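Local structure of uncharacterized conserved protein (Sinorhizobium meliloti, 4EZB) at residues I27-F32 with Q37-G42; A98-V103 with A129-A134; V123-K128 with I267-L272; I197-I202 with V257-E262. The protein is of unknown function but is probably an oxidoreductase of the kind that pairs a nucleotide-binding Rossmann-type domain with a helical C-terminal domain. One frame throughout, in Å; residues are numbered along the deposited sequence.

Interaction 1 of 4, residues I27-F32 with Q37-G42; sequences IAFIGF and QSIAGG
Buried packing of Phe29 and Phe32 against Gln37, Ile39 and Ala40 joins the first strand of a Rossmann-type beta-alpha-beta unit to the helix that follows it. From strand 26-30 a glycine-rich turn, consistent with a dinucleotide-binding loop, leads into helix 34-44; the backbone angles of Gly31 call for glycine, since a CB would jam against the preceding carbonyl O. The ring of Phe29 reaches from the strand toward the helix, meeting the CG2 methyl of Ile39 at its edge, with CE2 3.7 Å from that carbon, while CE1 lies 3.6 Å from Ala40 CB. Phe32, within the turn, holds CG anti to its own backbone N (chi1 -154°), which swings the ring alongside the helix. Ala40 CB sits near the edge of this ring, so this methyl touches both phenylalanines. Outside the pair, Ala53 of strand 50-54 touches both rings, and Phe32 N donates to Asp55 OD1. Replacing Phe32 by an alanine would probably strip Gln37 of the face it packs on and open a gap beside Ala40. That face receives Gln37 CG in a CH-pi contact, the carbon standing 3.8 Å from the Phe32 ring centroid, 13° off its normal.

Interaction 2 of 4, residues A98-V103 with A129-A134; sequences AATKAV and ALAAGA
The shortest polar bond here, from Val103 N to Ala99 O at 2.9 Å, belongs to the opening turn of helix 100-107, behind the two residues, Thr100 and Lys101, that meet Ala131 and Leu130 of helix 125-136. Both helices are connections between neighbouring parallel strands of the Rossmann-type sheet, 90-93 to 116-119 and 116-119 to 141-147, and they pack side by side. Backbones come close, with the CA atoms of Lys101 and Ala131 5.0 Å apart, a spacing that the small alanine side chain permits. Thr100 turns its hydroxyl back onto Gly97 O, just before the segment. Its CG2 methyl, anti to the backbone N (chi1 -62° for OG1), is thereby directed at Ala131 CB, 4.1 Å away. This inner half of the contact is buried on strand 116-119, where Asp119 touches both side chains. At the outer, exposed half, Lys101 and Leu130 lie side by side and point the same way, the lysine lending only its aliphatic carbons. A bend at chi3 (-79°) carries CE away from Leu130 CB. Lys101 CD rests 3.7 Å from Leu130 CB and 3.8 Å from its CD1 methyl.

Interaction 3 of 4, residues V123-K128 with I267-L272; sequences VGPDTK and IESFGL
The N-terminal turn of helix 125-136 in the Rossmann-type domain faces a type I beta turn, Glu268 to Gly271, in the segment that continues from the long helix 238-268, where Pro125 and Asp126 touch Ser269 and Phe270. The contact is small, burying 109 Å² in all. Pro125 supplies its ring carbon CG, which lies 4.2 Å from Phe270 CZ, the two side chains crossing at about a right angle. The same CG is 4.1 Å from Ser269 OG, so the proline sits against both Ser269 and Phe270. Ser269 stands next to its neighbour's ring, with OG over the centre of one face. That hydroxyl is engaged with Thr266 O, three residues earlier, and Asp126 OD2 stays 3.7 Å from it, a polar approach without a hydrogen bond. The other carboxylate oxygen, OD1, takes a weak bond from Thr127 N at 3.2 Å. Gly124 occupies the N-cap position, and its carbonyl O accepts from Lys128 N at 3.1 Å, closing the first helical turn. Gly271 N closes the beta turn on Glu268 O at 2.8 Å, and its positive phi favours glycine. Ser193 of helix 190-218 touches both Pro125 and Phe270, while Arg218 of the second subunit donates to Phe270 O. Lys128 makes a salt bridge with Asp119 of strand 116-119, and Thr127 packs on helix 100-107, so the contact lies where the sheet domain, the long helices and the neighbouring subunit converge.

Interaction 4 of 4, residues I197-I202 with V257-E262; sequences IRSVMI and VTEMTE
Helices 197-202 and 257-262 pass each other at a closest axis distance of 9.1 Å and an angle of 121° between their N-to-C directions, with Ser199 and Met260 at the nearest backbone point, their CA atoms 6.7 Å apart. The small serine at this point suits the close approach, since its CB points toward the other helix. Met260, deposited as selenomethionine, buries the largest area, with Ser199 close behind. Its chain is bent at chi2 (48°), which lays SE and CE along the backbone of helix 197-202. SE comes 3.9 Å from Ser199 O, and the terminal CE methyl reaches Val200, 3.8 Å from both its O and its CA. These are van der Waals contacts with main-chain atoms. The two segments belong to helices 190-218 and 238-268 of the all-helical C-terminal part, as in dehydrogenases of the 6-phosphogluconate type. Ala280 and Cys281 of helix 275-291 also touch Met260, and Ser277 of that helix touches Val200. Beside the serine, Glu259 contributes its CB, 4.2 Å from Ser199 OG. The polar ends of both residues turn to Lys203, whose NZ makes a salt bridge with Glu259 OE1 and a hydrogen bond with Ser199 OG, so a single ammonium group links the two helices at the border of the contact. Away from Met260, Arg198 and Ile202 pack on Ser228 and Thr232 of the second subunit, and the CD1 methyl of Ile202 lies 3.7 Å above the plane of the Arg198 guanidinium.

Overall arrangement
From the N terminus, interaction 1 closes the shortest loop, tying strand 26-30 to helix 34-44, and is complete before the others begin. Interaction 2 then brings helix 100-107 against helix 125-136 and touches interaction 1 through Ile30 and Val103. Interaction 3 starts from the same helix 125-136 before interaction 2 closes, so the two cross along the chain; it spans to the end of helix 238-268 and joins the sheet domain to the helical part. Interaction 4, between helices 190-218 and 238-268, is nested inside that long loop and meets interaction 3 where Val200 packs on Ile267. Both of these last contacts also reach the second subunit.

Interaction 1 of 4, residues I27-F32 with Q37-G42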
loop_
_atom_site.group_PDB
_atom_site.type_symbol
_atom_site.label_atom_id
_atom_site.label_comp_id
_atom_site.label_asym_id
_atom_site.label_seq_id
_atom_site.Cartn_x
_atom_site.Cartn_y
_atom_site.Cartn_z
ATOM N N ILE A 27 22.477 2.640 -36.232
ATOM C CA ILE A 27 22.327 2.162 -34.862
ATOM C C ILE A 27 23.255 0.981 -34.609
ATOM O O ILE A 27 23.276 0.043 -35.411
ATOM C CB ILE A 27 20.876 1.716 -34.598
ATOM C CG1 ILE A 27 19.910 2.873 -34.899
ATOM C CG2 ILE A 27 20.711 1.207 -33.171
ATOM C CD1 ILE A 27 18.488 2.441 -35.200
ATOM N N ALA A 28 24.015 1.032 -33.507
ATOM C CA ALA A 28 24.826 -0.107 -33.071
ATOM C C ALA A 28 24.351 -0.637 -31.736
ATOM O O ALA A 28 24.264 0.108 -30.782
ATOM C CB ALA A 28 26.303 0.266 -32.992
ATOM N N PHE A 29 24.028 -1.923 -31.674
ATOM C CA PHE A 29 23.723 -2.569 -30.397
ATOM C C PHE A 29 25.030 -2.952 -29.713
ATOM O O PHE A 29 26.000 -3.334 -30.373
ATOM C CB PHE A 29 22.872 -3.812 -30.600
ATOM C CG PHE A 29 21.511 -3.537 -31.185
ATOM C CD1 PHE A 29 21.335 -3.446 -32.561
ATOM C CD2 PHE A 29 20.398 -3.393 -30.364
ATOM C CE1 PHE A 29 20.074 -3.190 -33.104
ATOM C CE2 PHE A 29 19.135 -3.142 -30.896
ATOM C CZ PHE A 29 18.975 -3.043 -32.271
ATOM N N ILE A 30 25.078 -2.811 -28.393
ATOM C CA ILE A 30 26.112 -3.484 -27.623
ATOM C C ILE A 30 25.405 -4.523 -26.789
ATOM O O ILE A 30 24.588 -4.193 -25.933
ATOM C CB ILE A 30 26.988 -2.555 -26.767
ATOM C CG1 ILE A 30 27.783 -1.627 -27.684
ATOM C CG2 ILE A 30 27.948 -3.417 -25.925
ATOM C CD1 ILE A 30 28.598 -0.553 -26.993
ATOM N N GLY A 31 25.713 -5.779 -27.083
ATOM C CA GLY A 31 24.936 -6.908 -26.606
ATOM C C GLY A 31 24.055 -7.312 -27.768
ATOM O O GLY A 31 23.388 -6.466 -28.363
ATOM N N PHE A 32 24.094 -8.592 -28.124
ATOM C CA PHE A 32 23.184 -9.141 -29.111
ATOM C C PHE A 32 22.453 -10.378 -28.582
ATOM O O PHE A 32 22.492 -11.452 -29.182
ATOM C CB PHE A 32 23.890 -9.420 -30.442
ATOM C CG PHE A 32 22.962 -9.375 -31.627
ATOM C CD1 PHE A 32 22.087 -8.302 -31.802
ATOM C CD2 PHE A 32 22.955 -10.401 -32.571
ATOM C CE1 PHE A 32 21.227 -8.248 -32.888
ATOM C CE2 PHE A 32 22.094 -10.352 -33.662
ATOM C CZ PHE A 32 21.224 -9.276 -33.815
ATOM N N GLN A 37 17.958 -8.714 -30.114
ATOM C CA GLN A 37 17.575 -9.434 -31.342
ATOM C C GLN A 37 16.151 -9.114 -31.812
ATOM O O GLN A 37 15.948 -8.719 -32.970
ATOM C CB GLN A 37 17.781 -10.939 -31.181
ATOM C CG GLN A 37 19.199 -11.378 -31.520
ATOM C CD GLN A 37 19.511 -12.793 -31.064
ATOM O OE1 GLN A 37 18.612 -13.616 -30.863
ATOM N NE2 GLN A 37 20.793 -13.086 -30.902
ATOM N N SER A 38 15.178 -9.261 -30.910
ATOM C CA SER A 38 13.796 -8.846 -31.180
ATOM C C SER A 38 13.675 -7.371 -31.585
ATOM O O SER A 38 12.957 -7.060 -32.528
ATOM C CB SER A 38 12.892 -9.141 -29.993
ATOM O OG SER A 38 13.569 -8.868 -28.785
ATOM N N ILE A 39 14.379 -6.468 -30.895
ATOM C CA ILE A 39 14.371 -5.062 -31.318
ATOM C C ILE A 39 14.897 -4.931 -32.748
ATOM O O ILE A 39 14.230 -4.347 -33.609
ATOM C CB ILE A 39 15.140 -4.117 -30.360
ATOM C CG1 ILE A 39 14.328 -3.893 -29.082
ATOM C CG2 ILE A 39 15.407 -2.774 -31.035
ATOM C CD1 ILE A 39 15.123 -3.288 -27.941
ATOM N N ALA A 40 16.081 -5.484 -32.999
ATOM C CA ALA A 40 16.699 -5.405 -34.329
ATOM C C ALA A 40 15.863 -6.160 -35.350
ATOM O O ALA A 40 15.857 -5.819 -36.536
ATOM C CB ALA A 40 18.116 -5.948 -34.301
ATOM N N GLY A 41 15.156 -7.180 -34.867
ATOM C CA GLY A 41 14.181 -7.923 -35.670
ATOM C C GLY A 41 13.169 -7.018 -36.348
ATOM O O GLY A 41 13.129 -6.941 -37.579
ATOM N N GLY A 42 12.379 -6.316 -35.534
ATOM C CA GLY A 42 11.339 -5.398 -36.022
ATOM C C GLY A 42 11.819 -4.209 -36.844
ATOM O O GLY A 42 11.039 -3.596 -37.570
#

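Interaction 2 of 4, residues A98-V103 with A129-A134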
loop_
_atom_site.group_PDB
_atom_site.type_symbol
_atom_site.label_atom_id
_atom_site.label_comp_id
_atom_site.label_asym_id
_atom_site.label_seq_id
_atom_site.Cartn_x
_atom_site.Cartn_y
_atom_site.Cartn_z
ATOM N N ALA A 98 25.354 -6.333 -14.607
ATOM C CA ALA A 98 26.675 -6.231 -14.001
ATOM C C ALA A 98 27.667 -5.528 -14.915
ATOM O O ALA A 98 28.528 -4.809 -14.432
ATOM C CB ALA A 98 27.207 -7.610 -13.613
ATOM N N ALA A 99 27.538 -5.723 -16.228
ATOM C CA ALA A 99 28.520 -5.194 -17.177
ATOM C C ALA A 99 28.313 -3.723 -17.588
ATOM O O ALA A 99 29.138 -3.167 -18.315
ATOM C CB ALA A 99 28.609 -6.093 -18.407
ATOM N N THR A 100 27.235 -3.098 -17.114
ATOM C CA THR A 100 26.853 -1.738 -17.539
ATOM C C THR A 100 28.014 -0.712 -17.669
ATOM O O THR A 100 28.243 -0.140 -18.740
ATOM C CB THR A 100 25.699 -1.180 -16.665
ATOM O OG1 THR A 100 24.542 -2.006 -16.828
ATOM C CG2 THR A 100 25.310 0.228 -17.091
ATOM N N LYS A 101 28.723 -0.495 -16.575
ATOM C CA LYS A 101 29.806 0.506 -16.484
ATOM C C LYS A 101 30.972 0.150 -17.390
ATOM O O LYS A 101 31.429 0.978 -18.197
ATOM C CB LYS A 101 30.294 0.639 -15.031
ATOM C CG LYS A 101 29.293 1.293 -14.078
ATOM C CD LYS A 101 29.833 1.391 -12.648
ATOM C CE LYS A 101 29.727 0.064 -11.905
ATOM N NZ LYS A 101 30.380 0.079 -10.566
ATOM N N ALA A 102 31.425 -1.097 -17.282
ATOM C CA ALA A 102 32.462 -1.644 -18.164
ATOM C C ALA A 102 32.155 -1.358 -19.632
ATOM O O ALA A 102 32.975 -0.776 -20.330
ATOM C CB ALA A 102 32.626 -3.141 -17.929
ATOM N N VAL A 103 30.956 -1.743 -20.079
ATOM C CA VAL A 103 30.501 -1.454 -21.437
ATOM C C VAL A 103 30.634 0.031 -21.754
ATOM O O VAL A 103 31.300 0.408 -22.732
ATOM C CB VAL A 103 29.060 -1.962 -21.653
ATOM C CG1 VAL A 103 28.443 -1.364 -22.904
ATOM C CG2 VAL A 103 29.084 -3.482 -21.747
ATOM N N ALA A 129 24.227 6.844 -13.618
ATOM C CA ALA A 129 25.049 8.032 -13.452
ATOM C C ALA A 129 26.521 7.721 -13.688
ATOM O O ALA A 129 27.243 8.538 -14.243
ATOM C CB ALA A 129 24.837 8.671 -12.082
ATOM N N LEU A 130 26.956 6.535 -13.286
ATOM C CA LEU A 130 28.346 6.135 -13.513
ATOM C C LEU A 130 28.597 5.834 -15.000
ATOM O O LEU A 130 29.654 6.198 -15.532
ATOM C CB LEU A 130 28.749 4.972 -12.593
ATOM C CG LEU A 130 28.759 5.302 -11.091
ATOM C CD1 LEU A 130 28.612 4.043 -10.253
ATOM C CD2 LEU A 130 30.022 6.050 -10.668
ATOM N N ALA A 131 27.612 5.225 -15.676
ATOM C CA ALA A 131 27.675 4.964 -17.113
ATOM C C ALA A 131 27.792 6.284 -17.857
ATOM O O ALA A 131 28.591 6.425 -18.780
ATOM C CB ALA A 131 26.426 4.192 -17.574
ATOM N N ALA A 132 26.987 7.255 -17.432
ATOM C CA ALA A 132 26.971 8.587 -18.029
ATOM C C ALA A 132 28.337 9.230 -17.852
ATOM O O ALA A 132 28.836 9.922 -18.748
ATOM C CB ALA A 132 25.898 9.438 -17.367
ATOM N N GLY A 133 28.945 8.992 -16.691
ATOM C CA GLY A 133 30.258 9.549 -16.394
ATOM C C GLY A 133 31.354 8.987 -17.280
ATOM O O GLY A 133 32.188 9.744 -17.774
ATOM N N ALA A 134 31.370 7.659 -17.463
ATOM C CA ALA A 134 32.297 7.013 -18.405
ATOM C C ALA A 134 32.187 7.624 -19.828
ATOM O O ALA A 134 33.185 8.094 -20.394
ATOM C CB ALA A 134 32.051 5.512 -18.445
#

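Interaction 3 of 4, residues V123-K128 with I267-L272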
loop_
_atom_site.group_PDB
_atom_site.type_symbol
_atom_site.label_atom_id
_atom_site.label_comp_id
_atom_site.label_asym_id
_atom_site.label_seq_id
_atom_site.Cartn_x
_atom_site.Cartn_y
_atom_site.Cartn_z
ATOM N N VAL A 123 19.315 -1.244 -14.518
ATOM C CA VAL A 123 20.053 -0.791 -13.345
ATOM C C VAL A 123 19.428 0.486 -12.779
ATOM O O VAL A 123 18.596 1.109 -13.438
ATOM C CB VAL A 123 21.569 -0.645 -13.650
ATOM C CG1 VAL A 123 22.194 -2.009 -13.936
ATOM C CG2 VAL A 123 21.827 0.311 -14.823
ATOM N N GLY A 124 19.789 0.855 -11.552
ATOM C CA GLY A 124 19.216 2.041 -10.929
ATOM C C GLY A 124 19.918 3.302 -11.394
ATOM O O GLY A 124 20.935 3.192 -12.069
ATOM N N PRO A 125 19.388 4.505 -11.022
ATOM C CA PRO A 125 19.923 5.800 -11.472
ATOM C C PRO A 125 21.371 6.038 -11.061
ATOM O O PRO A 125 22.085 6.791 -11.714
ATOM C CB PRO A 125 19.005 6.831 -10.793
ATOM C CG PRO A 125 18.344 6.089 -9.686
ATOM C CD PRO A 125 18.166 4.697 -10.224
ATOM N N ASP A 126 21.776 5.396 -9.979
ATOM C CA ASP A 126 23.147 5.427 -9.452
ATOM C C ASP A 126 24.165 4.899 -10.470
ATOM O O ASP A 126 25.108 5.620 -10.861
ATOM C CB ASP A 126 23.179 4.576 -8.178
ATOM C CG ASP A 126 22.074 3.492 -8.180
ATOM O OD1 ASP A 126 22.395 2.324 -8.490
ATOM O OD2 ASP A 126 20.878 3.825 -7.926
ATOM N N THR A 127 23.962 3.649 -10.892
ATOM C CA THR A 127 24.738 3.018 -11.966
ATOM C C THR A 127 24.601 3.758 -13.297
ATOM O O THR A 127 25.581 3.930 -14.020
ATOM C CB THR A 127 24.319 1.547 -12.175
ATOM O OG1 THR A 127 24.257 0.893 -10.908
ATOM C CG2 THR A 127 25.335 0.810 -13.044
ATOM N N LYS A 128 23.393 4.201 -13.619
ATOM C CA LYS A 128 23.191 5.005 -14.826
ATOM C C LYS A 128 24.102 6.228 -14.801
ATOM O O LYS A 128 24.646 6.614 -15.839
ATOM C CB LYS A 128 21.750 5.505 -14.946
ATOM C CG LYS A 128 20.681 4.444 -15.169
ATOM C CD LYS A 128 20.869 3.611 -16.440
ATOM C CE LYS A 128 19.538 2.953 -16.776
ATOM N NZ LYS A 128 19.633 2.198 -18.049
ATOM N N ILE A 267 15.255 4.368 -4.062
ATOM C CA ILE A 267 14.721 5.343 -3.127
ATOM C C ILE A 267 15.785 5.673 -2.087
ATOM O O ILE A 267 15.984 6.832 -1.737
ATOM C CB ILE A 267 13.424 4.835 -2.460
ATOM C CG1 ILE A 267 12.336 4.601 -3.512
ATOM C CG2 ILE A 267 12.925 5.822 -1.407
ATOM C CD1 ILE A 267 11.260 3.652 -3.032
ATOM N N GLU A 268 16.477 4.648 -1.605
ATOM C CA GLU A 268 17.563 4.861 -0.666
ATOM C C GLU A 268 18.625 5.748 -1.296
ATOM O O GLU A 268 19.138 6.664 -0.648
ATOM C CB GLU A 268 18.144 3.528 -0.205
ATOM C CG GLU A 268 17.355 2.917 0.944
ATOM C CD GLU A 268 17.604 1.435 1.123
ATOM O OE1 GLU A 268 18.683 0.945 0.716
ATOM O OE2 GLU A 268 16.706 0.759 1.672
ATOM N N SER A 269 18.914 5.491 -2.574
ATOM C CA SER A 269 19.903 6.259 -3.330
ATOM C C SER A 269 19.595 7.760 -3.346
ATOM O O SER A 269 20.471 8.566 -3.645
ATOM C CB SER A 269 20.067 5.695 -4.761
ATOM O OG SER A 269 19.218 6.341 -5.704
ATOM N N PHE A 270 18.354 8.130 -3.023
ATOM C CA PHE A 270 17.952 9.548 -2.965
ATOM C C PHE A 270 18.027 10.175 -1.577
ATOM O O PHE A 270 17.526 11.290 -1.378
ATOM C CB PHE A 270 16.527 9.742 -3.506
ATOM C CG PHE A 270 16.382 9.455 -4.971
ATOM C CD1 PHE A 270 17.254 10.025 -5.900
ATOM C CD2 PHE A 270 15.348 8.639 -5.428
ATOM C CE1 PHE A 270 17.114 9.760 -7.252
ATOM C CE2 PHE A 270 15.204 8.375 -6.777
ATOM C CZ PHE A 270 16.079 8.940 -7.688
ATOM N N GLY A 271 18.643 9.465 -0.626
ATOM C CA GLY A 271 18.691 9.900 0.770
ATOM C C GLY A 271 17.411 9.630 1.555
ATOM O O GLY A 271 17.215 10.179 2.637
ATOM N N LEU A 272 16.527 8.796 1.015
ATOM C CA LEU A 272 15.271 8.471 1.696
ATOM C C LEU A 272 15.270 7.044 2.220
ATOM O O LEU A 272 15.743 6.128 1.545
ATOM C CB LEU A 272 14.059 8.662 0.765
ATOM C CG LEU A 272 13.653 10.060 0.292
ATOM C CD1 LEU A 272 12.504 10.001 -0.721
ATOM C CD2 LEU A 272 13.284 10.931 1.477
#

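Interaction 4 of 4, residues I197-I202 with V257-E262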
loop_
_atom_site.group_PDB
_atom_site.type_symbol
_atom_site.label_atom_id
_atom_site.label_comp_id
_atom_site.label_asym_id
_atom_site.label_seq_id
_atom_site.Cartn_x
_atom_site.Cartn_y
_atom_site.Cartn_z
ATOM N N ILE A 197 10.166 3.761 -9.142
ATOM C CA ILE A 197 9.156 4.298 -8.224
ATOM C C ILE A 197 7.727 3.801 -8.548
ATOM O O ILE A 197 6.903 3.588 -7.654
ATOM C CB ILE A 197 9.250 5.829 -8.142
ATOM C CG1 ILE A 197 10.588 6.216 -7.485
ATOM C CG2 ILE A 197 8.110 6.416 -7.311
ATOM C CD1 ILE A 197 11.027 7.642 -7.781
ATOM N N ARG A 198 7.456 3.613 -9.831
ATOM C CA ARG A 198 6.179 3.129 -10.327
ATOM C C ARG A 198 5.892 1.756 -9.714
ATOM O O ARG A 198 4.733 1.408 -9.490
ATOM C CB ARG A 198 6.246 3.016 -11.850
ATOM C CG ARG A 198 5.011 2.442 -12.512
ATOM C CD ARG A 198 5.189 2.285 -14.019
ATOM N NE ARG A 198 4.081 1.518 -14.589
ATOM C CZ ARG A 198 4.132 0.223 -14.908
ATOM N NH1 ARG A 198 5.252 -0.478 -14.748
ATOM N NH2 ARG A 198 3.055 -0.373 -15.409
ATOM N N SER A 199 6.954 0.995 -9.455
ATOM C CA SER A 199 6.864 -0.312 -8.783
ATOM C C SER A 199 6.344 -0.244 -7.376
ATOM O O SER A 199 5.696 -1.181 -6.909
ATOM C CB SER A 199 8.233 -0.967 -8.723
ATOM O OG SER A 199 8.362 -1.877 -9.781
ATOM N N VAL A 200 6.630 0.870 -6.705
ATOM C CA VAL A 200 6.315 1.041 -5.295
ATOM C C VAL A 200 4.820 1.014 -5.036
ATOM O O VAL A 200 4.356 0.309 -4.141
ATOM C CB VAL A 200 6.975 2.321 -4.734
ATOM C CG1 VAL A 200 6.475 2.654 -3.330
ATOM C CG2 VAL A 200 8.478 2.129 -4.739
HETATM N N MSE A 201 4.072 1.763 -5.835
HETATM C CA MSE A 201 2.616 1.796 -5.722
HETATM C C MSE A 201 2.009 0.473 -6.102
HETATM O O MSE A 201 1.112 -0.028 -5.430
HETATM C CB MSE A 201 2.096 2.879 -6.655
HETATM C CG MSE A 201 2.302 4.273 -6.057
HETATM SE SE MSE A 201 1.354 4.502 -4.330
HETATM C CE MSE A 201 -0.425 3.735 -4.736
ATOM N N ILE A 202 2.514 -0.114 -7.178
ATOM C CA ILE A 202 1.905 -1.298 -7.757
ATOM C C ILE A 202 2.146 -2.531 -6.882
ATOM O O ILE A 202 1.222 -3.228 -6.528
ATOM C CB ILE A 202 2.391 -1.521 -9.216
ATOM C CG1 ILE A 202 2.037 -0.295 -10.108
ATOM C CG2 ILE A 202 1.830 -2.826 -9.756
ATOM C CD1 ILE A 202 2.569 -0.341 -11.534
ATOM N N VAL A 257 9.853 -9.605 -6.594
ATOM C CA VAL A 257 10.712 -9.285 -5.448
ATOM C C VAL A 257 12.034 -8.606 -5.845
ATOM O O VAL A 257 12.525 -7.738 -5.110
ATOM C CB VAL A 257 10.991 -10.538 -4.598
ATOM C CG1 VAL A 257 12.130 -10.306 -3.603
ATOM C CG2 VAL A 257 9.729 -10.946 -3.873
ATOM N N THR A 258 12.610 -9.013 -6.981
ATOM C CA THR A 258 13.806 -8.353 -7.527
ATOM C C THR A 258 13.496 -6.896 -7.869
ATOM O O THR A 258 14.159 -6.001 -7.368
ATOM C CB THR A 258 14.365 -9.059 -8.779
ATOM O OG1 THR A 258 14.162 -10.472 -8.670
ATOM C CG2 THR A 258 15.854 -8.772 -8.926
ATOM N N GLU A 259 12.477 -6.677 -8.703
ATOM C CA GLU A 259 11.969 -5.328 -9.031
ATOM C C GLU A 259 11.747 -4.432 -7.796
ATOM O O GLU A 259 12.018 -3.228 -7.842
ATOM C CB GLU A 259 10.660 -5.427 -9.823
ATOM C CG GLU A 259 10.756 -6.206 -11.125
ATOM C CD GLU A 259 9.395 -6.498 -11.730
ATOM O OE1 GLU A 259 8.591 -5.552 -11.887
ATOM O OE2 GLU A 259 9.129 -7.676 -12.059
HETATM N N MSE A 260 11.245 -5.031 -6.709
HETATM C CA MSE A 260 11.035 -4.333 -5.423
HETATM C C MSE A 260 12.331 -4.019 -4.713
HETATM O O MSE A 260 12.489 -2.915 -4.185
HETATM C CB MSE A 260 10.108 -5.128 -4.490
HETATM C CG MSE A 260 9.270 -4.225 -3.577
HETATM SE SE MSE A 260 8.412 -2.747 -4.577
HETATM C CE MSE A 260 7.163 -2.022 -3.236
ATOM N N THR A 261 13.260 -4.981 -4.695
ATOM C CA THR A 261 14.580 -4.804 -4.068
ATOM C C THR A 261 15.361 -3.662 -4.719
ATOM O O THR A 261 16.030 -2.888 -4.032
ATOM C CB THR A 261 15.432 -6.093 -4.119
ATOM O OG1 THR A 261 14.622 -7.225 -3.782
ATOM C CG2 THR A 261 16.625 -6.003 -3.149
ATOM N N GLU A 262 15.265 -3.565 -6.041
ATOM C CA GLU A 262 15.898 -2.490 -6.791
ATOM C C GLU A 262 15.251 -1.163 -6.435
ATOM O O GLU A 262 15.957 -0.172 -6.229
ATOM C CB GLU A 262 15.798 -2.748 -8.293
ATOM C CG GLU A 262 16.729 -3.835 -8.805
ATOM C CD GLU A 262 16.127 -4.628 -9.957
ATOM O OE1 GLU A 262 15.177 -4.130 -10.611
ATOM O OE2 GLU A 262 16.597 -5.761 -10.204
#